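Local coordinates for putative type VI secretion protein (Escherichia coli, PDB 4HH5), which probably hydrolyses ATP as the ClpA/ClpB-type chaperone ClpV1 of a type VI secretion system, this chain being its mainly helical N-terminal domain, at residues 24-29 with 44-49; 39-44 with 71-76; 53-58 with 113-118. One frame throughout, in Å; residues are numbered along the deposited sequence.

In the fold
The three contacts lie in one Clp N-terminal domain. Helix 40-50 is part of contacts 1 and 2 and borders contact 3. Contact 1 packs it on helix 17-32 and contact 2, about 9 Å away between centres, on helix 66-78. Leu44 lies in both, but touches the partner segment only in contact 2. Contact 3 joins the starts of helices 54-61 and 115-124, about 14 Å from contact 1 and about 16 Å from contact 2 between centres. Along the chain, contact 1 closes before contact 3 opens, and the segments of contact 2 alternate with those of both. Leu55 and Leu118 of contact 3 touch helix 40-50. This helix thus links early and late parts of one compact domain.

Contact 1 (24-29 with 44-49)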
loop_
_atom_site.group_PDB
_atom_site.type_symbol
_atom_site.label_atom_id
_atom_site.label_comp_id
_atom_site.label_asym_id
_atom_site.label_seq_id
_atom_site.Cartn_x
_atom_site.Cartn_y
_atom_site.Cartn_z
ATOM N N GLU A 24 4.321 9.013 2.914
ATOM C CA GLU A 24 5.036 10.049 3.674
ATOM C C GLU A 24 4.992 9.697 5.165
ATOM O O GLU A 24 6.007 9.817 5.841
ATOM C CB GLU A 24 4.420 11.439 3.445
ATOM C CG GLU A 24 4.557 11.932 2.023
ATOM N N GLY A 25 3.827 9.243 5.643
ATOM C CA GLY A 25 3.640 8.792 7.024
ATOM C C GLY A 25 4.542 7.614 7.368
ATOM O O GLY A 25 5.145 7.584 8.446
ATOM N N ALA A 26 4.673 6.645 6.424
ATOM C CA ALA A 26 5.541 5.471 6.572
ATOM C C ALA A 26 7.024 5.896 6.650
ATOM O O ALA A 26 7.765 5.361 7.485
ATOM C CB ALA A 26 5.324 4.500 5.418
ATOM N N ALA A 27 7.436 6.872 5.801
ATOM C CA ALA A 27 8.796 7.430 5.778
ATOM C C ALA A 27 9.082 8.155 7.100
ATOM O O ALA A 27 10.175 8.001 7.646
ATOM C CB ALA A 27 8.962 8.392 4.606
ATOM N N SER A 28 8.088 8.916 7.630
ATOM C CA SER A 28 8.212 9.624 8.915
ATOM C C SER A 28 8.357 8.637 10.071
ATOM O O SER A 28 9.212 8.841 10.935
ATOM C CB SER A 28 7.017 10.542 9.159
ATOM O OG SER A 28 7.028 11.612 8.230
ATOM N N LEU A 29 7.559 7.548 10.061
ATOM C CA LEU A 29 7.609 6.505 11.086
ATOM C C LEU A 29 8.982 5.809 11.093
ATOM O O LEU A 29 9.560 5.623 12.165
ATOM C CB LEU A 29 6.444 5.516 10.899
ATOM C CG LEU A 29 6.482 4.179 11.659
ATOM C CD1 LEU A 29 6.216 4.368 13.156
ATOM C CD2 LEU A 29 5.471 3.212 11.072
ATOM N N LEU A 44 1.327 -0.155 4.604
ATOM C CA LEU A 44 0.008 -0.724 4.944
ATOM C C LEU A 44 -0.479 -0.249 6.309
ATOM O O LEU A 44 -1.659 0.070 6.454
ATOM C CB LEU A 44 -0.004 -2.267 4.865
ATOM C CG LEU A 44 0.111 -2.876 3.456
ATOM C CD1 LEU A 44 0.577 -4.316 3.526
ATOM C CD2 LEU A 44 -1.201 -2.783 2.681
ATOM N N LEU A 45 0.437 -0.151 7.290
ATOM C CA LEU A 45 0.124 0.335 8.632
ATOM C C LEU A 45 -0.467 1.748 8.524
ATOM O O LEU A 45 -1.526 2.009 9.084
ATOM C CB LEU A 45 1.405 0.340 9.487
ATOM C CG LEU A 45 1.273 0.713 10.968
ATOM C CD1 LEU A 45 2.181 -0.123 11.801
ATOM C CD2 LEU A 45 1.640 2.174 11.207
ATOM N N LYS A 46 0.215 2.643 7.786
ATOM C CA LYS A 46 -0.214 4.025 7.606
ATOM C C LYS A 46 -1.454 4.160 6.758
ATOM O O LYS A 46 -2.269 5.039 7.041
ATOM C CB LYS A 46 0.926 4.917 7.117
ATOM C CG LYS A 46 1.963 5.188 8.209
ATOM C CD LYS A 46 1.459 6.229 9.212
ATOM C CE LYS A 46 2.249 6.214 10.494
ATOM N NZ LYS A 46 1.662 7.132 11.500
ATOM N N LEU A 47 -1.646 3.257 5.773
ATOM C CA LEU A 47 -2.873 3.257 4.977
ATOM C C LEU A 47 -4.075 2.932 5.884
ATOM O O LEU A 47 -5.064 3.668 5.884
ATOM C CB LEU A 47 -2.793 2.266 3.803
ATOM C CG LEU A 47 -1.950 2.700 2.588
ATOM C CD1 LEU A 47 -1.583 1.480 1.731
ATOM C CD2 LEU A 47 -2.700 3.721 1.721
ATOM N N LEU A 48 -3.957 1.862 6.694
ATOM C CA LEU A 48 -5.002 1.445 7.634
ATOM C C LEU A 48 -5.205 2.479 8.732
ATOM O O LEU A 48 -6.327 2.646 9.202
ATOM C CB LEU A 48 -4.706 0.057 8.240
ATOM C CG LEU A 48 -4.655 -1.132 7.269
ATOM C CD1 LEU A 48 -4.241 -2.381 7.995
ATOM C CD2 LEU A 48 -6.003 -1.361 6.559
ATOM N N GLU A 49 -4.134 3.213 9.108
ATOM C CA GLU A 49 -4.230 4.280 10.101
ATOM C C GLU A 49 -5.112 5.439 9.615
ATOM O O GLU A 49 -5.832 6.047 10.414
ATOM C CB GLU A 49 -2.853 4.780 10.512
ATOM C CG GLU A 49 -2.925 5.634 11.755
ATOM C CD GLU A 49 -1.618 5.813 12.489
ATOM O OE1 GLU A 49 -0.587 5.285 12.017
ATOM O OE2 GLU A 49 -1.639 6.450 13.565
#
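This is a helix-helix packing contact, small and largely aliphatic, in the N-terminal Clp domain. It joins helix 17-32 to helix 40-50 and is partly buried. The two short axes approach to 8.7 Å, with their directions 122° apart. The backbones come nearest where Ala26 faces Lys46, with their CA atoms 6.0 Å apart.

Lys46 carries most of the contact through its methylene groups. Its CG is anti to its own carbonyl carbon, and the chain bends at the next bond (chi2 -77°). From there it runs extended across Gly25. Gly25 has no side chain, so the lysine meets bare backbone. Lys46 CG lies 3.6 Å from Gly25 C and also packs on the backbone nitrogen of Ala26. Lys46 CE passes 3.8 Å from Gly25 O. The same methylene reaches the neighbouring turn, where Lys46 CE is 4.3 Å from Leu29 CB.

Leu29 and Leu45 form the second patch. In both, CG is anti to the backbone N. The two side chains cross at about a right angle, and one methyl of each touches, Leu29 CD2 4.0 Å from Leu45 CD2. Leu29 also packs on Leu77 and Leu45 on Trp70, both of helix 66-78, so this patch runs on into a third helix.

The charged end of Lys46 pairs within its own helix. Its NZ makes a salt bridge to Glu49 OE1 at 3.0 Å, and it meets the oxygen from above the carboxylate plane. No hydrogen bond or salt bridge joins the two segments. The contact therefore rests on van der Waals packing: the lysine spends its aliphatic stem on the neighbouring helix, and its charge is probably offset by Glu49, one turn further along its own helix.

Contact 2 (39-44 with 71-76)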
loop_
_atom_site.group_PDB
_atom_site.type_symbol
_atom_site.label_atom_id
_atom_site.label_comp_id
_atom_site.label_asym_id
_atom_site.label_seq_id
_atom_site.Cartn_x
_atom_site.Cartn_y
_atom_site.Cartn_z
ATOM N N THR A 39 9.260 -0.281 4.140
ATOM C CA THR A 39 8.722 -1.534 3.614
ATOM C C THR A 39 7.215 -1.433 3.290
ATOM O O THR A 39 6.556 -0.516 3.802
ATOM C CB THR A 39 8.939 -2.652 4.640
ATOM O OG1 THR A 39 8.060 -2.418 5.736
ATOM C CG2 THR A 39 10.398 -2.784 5.102
ATOM N N PRO A 40 6.627 -2.400 2.521
ATOM C CA PRO A 40 5.170 -2.360 2.287
ATOM C C PRO A 40 4.385 -2.466 3.589
ATOM O O PRO A 40 3.299 -1.918 3.659
ATOM C CB PRO A 40 4.911 -3.571 1.379
ATOM C CG PRO A 40 6.232 -3.901 0.780
ATOM C CD PRO A 40 7.237 -3.560 1.836
ATOM N N GLU A 41 4.950 -3.127 4.632
ATOM C CA GLU A 41 4.299 -3.237 5.943
ATOM C C GLU A 41 4.162 -1.856 6.587
ATOM O O GLU A 41 3.102 -1.570 7.152
ATOM C CB GLU A 41 5.039 -4.207 6.882
ATOM C CG GLU A 41 4.936 -5.671 6.484
ATOM C CD GLU A 41 5.947 -6.175 5.470
ATOM O OE1 GLU A 41 6.679 -5.357 4.865
ATOM O OE2 GLU A 41 6.009 -7.409 5.290
ATOM N N HIS A 42 5.216 -0.992 6.480
ATOM C CA HIS A 42 5.184 0.386 7.008
ATOM C C HIS A 42 4.066 1.170 6.305
ATOM O O HIS A 42 3.314 1.903 6.958
ATOM C CB HIS A 42 6.517 1.117 6.786
ATOM C CG HIS A 42 7.637 0.677 7.684
ATOM N ND1 HIS A 42 8.707 -0.056 7.196
ATOM C CD2 HIS A 42 7.844 0.931 8.996
ATOM C CE1 HIS A 42 9.511 -0.254 8.231
ATOM N NE2 HIS A 42 9.042 0.327 9.333
ATOM N N TRP A 43 3.962 0.999 4.977
ATOM C CA TRP A 43 2.955 1.645 4.141
ATOM C C TRP A 43 1.546 1.174 4.494
ATOM O O TRP A 43 0.667 2.010 4.673
ATOM C CB TRP A 43 3.253 1.391 2.664
ATOM C CG TRP A 43 2.662 2.395 1.713
ATOM C CD1 TRP A 43 1.951 3.520 2.025
ATOM C CD2 TRP A 43 2.761 2.365 0.285
ATOM N NE1 TRP A 43 1.592 4.185 0.875
ATOM C CE2 TRP A 43 2.093 3.505 -0.207
ATOM C CE3 TRP A 43 3.378 1.495 -0.630
ATOM C CZ2 TRP A 43 2.032 3.805 -1.570
ATOM C CZ3 TRP A 43 3.323 1.797 -1.980
ATOM C CH2 TRP A 43 2.656 2.941 -2.437
ATOM N N LEU A 44 1.327 -0.155 4.604
ATOM C CA LEU A 44 0.008 -0.724 4.944
ATOM C C LEU A 44 -0.479 -0.249 6.309
ATOM O O LEU A 44 -1.659 0.070 6.454
ATOM C CB LEU A 44 -0.004 -2.267 4.865
ATOM C CG LEU A 44 0.111 -2.876 3.456
ATOM C CD1 LEU A 44 0.577 -4.316 3.526
ATOM C CD2 LEU A 44 -1.201 -2.783 2.681
ATOM N N GLN A 71 -2.719 -5.421 14.832
ATOM C CA GLN A 71 -1.826 -6.028 15.833
ATOM C C GLN A 71 -0.646 -6.770 15.200
ATOM O O GLN A 71 0.465 -6.696 15.714
ATOM C CB GLN A 71 -2.602 -6.951 16.786
ATOM C CG GLN A 71 -3.476 -6.215 17.810
ATOM C CD GLN A 71 -2.701 -5.350 18.782
ATOM O OE1 GLN A 71 -1.633 -5.725 19.286
ATOM N NE2 GLN A 71 -3.236 -4.176 19.081
ATOM N N SER A 72 -0.886 -7.456 14.065
ATOM C CA SER A 72 0.149 -8.188 13.325
ATOM C C SER A 72 1.182 -7.211 12.768
ATOM O O SER A 72 2.380 -7.488 12.833
ATOM C CB SER A 72 -0.484 -8.990 12.192
ATOM O OG SER A 72 -1.409 -9.925 12.728
ATOM N N LEU A 73 0.712 -6.052 12.256
ATOM C CA LEU A 73 1.571 -5.001 11.719
ATOM C C LEU A 73 2.386 -4.347 12.821
ATOM O O LEU A 73 3.571 -4.088 12.606
ATOM C CB LEU A 73 0.778 -3.965 10.899
ATOM C CG LEU A 73 0.302 -4.422 9.515
ATOM C CD1 LEU A 73 -0.730 -3.464 8.957
ATOM C CD2 LEU A 73 1.468 -4.557 8.522
ATOM N N LEU A 74 1.786 -4.166 14.027
ATOM C CA LEU A 74 2.489 -3.619 15.197
ATOM C C LEU A 74 3.585 -4.573 15.648
ATOM O O LEU A 74 4.678 -4.121 15.997
ATOM C CB LEU A 74 1.541 -3.400 16.379
ATOM C CG LEU A 74 0.672 -2.161 16.404
ATOM C CD1 LEU A 74 -0.012 -2.059 17.737
ATOM C CD2 LEU A 74 1.484 -0.896 16.170
ATOM N N GLY A 75 3.261 -5.870 15.659
ATOM C CA GLY A 75 4.167 -6.950 16.030
ATOM C C GLY A 75 5.345 -7.005 15.084
ATOM O O GLY A 75 6.493 -7.098 15.525
ATOM N N TRP A 76 5.061 -6.898 13.776
ATOM C CA TRP A 76 6.060 -6.866 12.718
ATOM C C TRP A 76 6.952 -5.630 12.897
ATOM O O TRP A 76 8.169 -5.747 12.775
ATOM C CB TRP A 76 5.388 -6.863 11.329
ATOM C CG TRP A 76 6.367 -6.798 10.196
ATOM C CD1 TRP A 76 6.885 -7.849 9.499
ATOM C CD2 TRP A 76 6.982 -5.618 9.663
ATOM N NE1 TRP A 76 7.769 -7.396 8.550
ATOM C CE2 TRP A 76 7.863 -6.031 8.643
ATOM C CE3 TRP A 76 6.888 -4.242 9.962
ATOM C CZ2 TRP A 76 8.631 -5.122 7.907
ATOM C CZ3 TRP A 76 7.669 -3.347 9.256
ATOM C CH2 TRP A 76 8.522 -3.787 8.235
#
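The carboxylate of Glu41 lies flat on the indole of Trp76, their planes only 5° apart. This stack is one of two ways in which Trp76 meets helix 40-50. The Glu41 chain bends at chi2 and follows the ring. Its CB sits over the face of the six-membered ring, 3.5 Å from the centroid, as a CH-pi contact. Its CD lies 3.7 Å from Trp76 CE2. The polar end has a partner of its own, since Glu41 OE2 accepts a hydrogen bond from the backbone N of Arg130. That bond probably helps to hold the carboxylate flat.

The far edge of the indole meets the imidazole of His42. The pair is T-shaped, with the edge of Trp76 toward the face of His42 and the planes 83° apart. Trp76 CZ3 lies over that face, and Trp76 CH2 is 3.7 Å from His42 CE1.

Leu73, one turn before Trp76, adds an apolar part. Its CD2 lies 3.7 Å from Glu41 O, and its CD1 packs against Leu44 CB at 4.3 Å.

A bond at the edge of the His42 ring probably helps to fix its rotation. Thr39 N donates to His42 ND1 at 3.1 Å, nearly straight (168°) and close to the ring plane. In return His42 N donates to Thr39 OG1 at 3.3 Å, although the position of this hydroxyl is less certain. These reciprocal bonds form a capping box, the motif that closes the N-terminal end of a helix, here helix 40-50 of the Clp N-terminal domain.

Contact 3 (53-58 with 113-118); sequences GDLTVL and IRSVHL
Asp54 and Arg114 cross at about a right angle and form a side-on bidentate salt bridge. It joins the N-terminal ends of helices 54-61 and 115-124 in the Clp N-terminal domain. The carboxylate and guanidinium planes are 33° apart. Arg114 CG sits between its backbone N and carbonyl carbon (chi1 57°), and a bend at chi3 brings NE and NH2 side-on to the carboxylate. Arg114 NH2 gives Asp54 OD1 a nearly straight bond of 2.9 Å (170°), and its NE gives Asp54 OD2 one of 2.8 Å. Both oxygens use their syn lone pairs.

The anti lone pair of Asp54 OD2 takes a further bond, from Val116 N at 3.2 Å, in the first turn of helix 115-124. These donors, and the helix start itself, would favour a charged carboxylate. Ser156 OG also bonds to Asp54 OD1, and Arg114 NH1 has a second acidic partner in Asp153.

Ser115 sits alongside, its OG 3.2 Å from Asp54 CB. Glu158 OE2 bonds to both Ser115 OG and Asp54 N, so the C-terminal part of the chain ties the two helix starts together. One turn after Asp54, Leu58 adds an apolar touch, its CD1 4.4 Å from Val116 CG2.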
loop_
_atom_site.group_PDB
_atom_site.type_symbol
_atom_site.label_atom_id
_atom_site.label_comp_id
_atom_site.label_asym_id
_atom_site.label_seq_id
_atom_site.Cartn_x
_atom_site.Cartn_y
_atom_site.Cartn_z
ATOM N N GLY A 53 -9.856 4.491 3.170
ATOM C CA GLY A 53 -9.552 4.110 1.793
ATOM C C GLY A 53 -10.103 2.779 1.334
ATOM O O GLY A 53 -10.954 2.180 2.005
ATOM N N ASP A 54 -9.606 2.303 0.168
ATOM C CA ASP A 54 -10.064 1.050 -0.427
ATOM C C ASP A 54 -9.927 -0.152 0.496
ATOM O O ASP A 54 -10.853 -0.950 0.559
ATOM C CB ASP A 54 -9.428 0.788 -1.810
ATOM C CG ASP A 54 -9.589 1.912 -2.831
ATOM O OD1 ASP A 54 -10.557 2.691 -2.715
ATOM O OD2 ASP A 54 -8.802 1.958 -3.788
ATOM N N LEU A 55 -8.803 -0.260 1.234
ATOM C CA LEU A 55 -8.543 -1.369 2.160
ATOM C C LEU A 55 -9.604 -1.486 3.249
ATOM O O LEU A 55 -10.090 -2.593 3.509
ATOM C CB LEU A 55 -7.156 -1.236 2.812
ATOM C CG LEU A 55 -5.929 -1.516 1.954
ATOM C CD1 LEU A 55 -4.663 -1.221 2.748
ATOM C CD2 LEU A 55 -5.882 -2.980 1.491
ATOM N N THR A 56 -9.945 -0.349 3.893
ATOM C CA THR A 56 -10.959 -0.271 4.957
ATOM C C THR A 56 -12.342 -0.654 4.431
ATOM O O THR A 56 -13.059 -1.401 5.103
ATOM C CB THR A 56 -10.941 1.123 5.622
ATOM O OG1 THR A 56 -9.650 1.319 6.200
ATOM C CG2 THR A 56 -12.028 1.288 6.695
ATOM N N VAL A 57 -12.706 -0.165 3.237
ATOM C CA VAL A 57 -13.993 -0.473 2.580
ATOM C C VAL A 57 -14.121 -1.997 2.348
ATOM O O VAL A 57 -15.166 -2.588 2.644
ATOM C CB VAL A 57 -14.178 0.358 1.277
ATOM C CG1 VAL A 57 -15.364 -0.138 0.444
ATOM C CG2 VAL A 57 -14.338 1.845 1.605
ATOM N N LEU A 58 -13.055 -2.620 1.840
ATOM C CA LEU A 58 -13.013 -4.061 1.577
ATOM C C LEU A 58 -13.076 -4.873 2.871
ATOM O O LEU A 58 -13.856 -5.828 2.948
ATOM C CB LEU A 58 -11.793 -4.428 0.718
ATOM C CG LEU A 58 -11.797 -3.844 -0.704
ATOM C CD1 LEU A 58 -10.432 -3.967 -1.348
ATOM C CD2 LEU A 58 -12.860 -4.476 -1.577
ATOM N N ILE A 113 -2.524 5.750 -9.040
ATOM C CA ILE A 113 -2.449 4.545 -8.224
ATOM C C ILE A 113 -3.238 4.744 -6.938
ATOM O O ILE A 113 -2.985 5.701 -6.201
ATOM C CB ILE A 113 -0.981 4.129 -7.925
ATOM C CG1 ILE A 113 -0.114 4.094 -9.208
ATOM C CG2 ILE A 113 -0.920 2.789 -7.172
ATOM C CD1 ILE A 113 1.409 4.021 -8.922
ATOM N N ARG A 114 -4.162 3.812 -6.649
ATOM C CA ARG A 114 -4.939 3.827 -5.411
ATOM C C ARG A 114 -4.619 2.577 -4.605
ATOM O O ARG A 114 -3.959 1.679 -5.141
ATOM C CB ARG A 114 -6.440 4.045 -5.658
ATOM C CG ARG A 114 -7.118 3.059 -6.567
ATOM C CD ARG A 114 -8.451 3.600 -7.027
ATOM N NE ARG A 114 -9.457 3.571 -5.961
ATOM C CZ ARG A 114 -10.722 3.935 -6.127
ATOM N NH1 ARG A 114 -11.146 4.365 -7.311
ATOM N NH2 ARG A 114 -11.577 3.866 -5.112
ATOM N N SER A 115 -5.051 2.502 -3.325
ATOM C CA SER A 115 -4.712 1.330 -2.503
ATOM C C SER A 115 -5.205 -0.005 -3.037
ATOM O O SER A 115 -4.527 -1.009 -2.841
ATOM C CB SER A 115 -5.058 1.530 -1.030
ATOM O OG SER A 115 -6.455 1.632 -0.831
ATOM N N VAL A 116 -6.328 -0.020 -3.779
ATOM C CA VAL A 116 -6.829 -1.263 -4.388
ATOM C C VAL A 116 -5.826 -1.824 -5.410
ATOM O O VAL A 116 -5.764 -3.035 -5.574
ATOM C CB VAL A 116 -8.275 -1.150 -4.954
ATOM C CG1 VAL A 116 -8.316 -0.338 -6.250
ATOM C CG2 VAL A 116 -8.895 -2.532 -5.160
ATOM N N HIS A 117 -5.032 -0.946 -6.075
ATOM C CA HIS A 117 -4.006 -1.369 -7.045
ATOM C C HIS A 117 -2.818 -1.968 -6.318
ATOM O O HIS A 117 -2.226 -2.924 -6.812
ATOM C CB HIS A 117 -3.566 -0.215 -7.965
ATOM C CG HIS A 117 -4.699 0.393 -8.735
ATOM N ND1 HIS A 117 -4.833 1.762 -8.853
ATOM C CD2 HIS A 117 -5.712 -0.207 -9.404
ATOM C CE1 HIS A 117 -5.918 1.955 -9.588
ATOM N NE2 HIS A 117 -6.490 0.796 -9.926
ATOM N N LEU A 118 -2.491 -1.430 -5.130
ATOM C CA LEU A 118 -1.432 -1.977 -4.276
ATOM C C LEU A 118 -1.905 -3.350 -3.796
ATOM O O LEU A 118 -1.108 -4.280 -3.733
ATOM C CB LEU A 118 -1.166 -1.070 -3.056
ATOM C CG LEU A 118 -0.766 0.397 -3.340
ATOM C CD1 LEU A 118 -0.738 1.216 -2.047
ATOM C CD2 LEU A 118 0.594 0.482 -4.008
#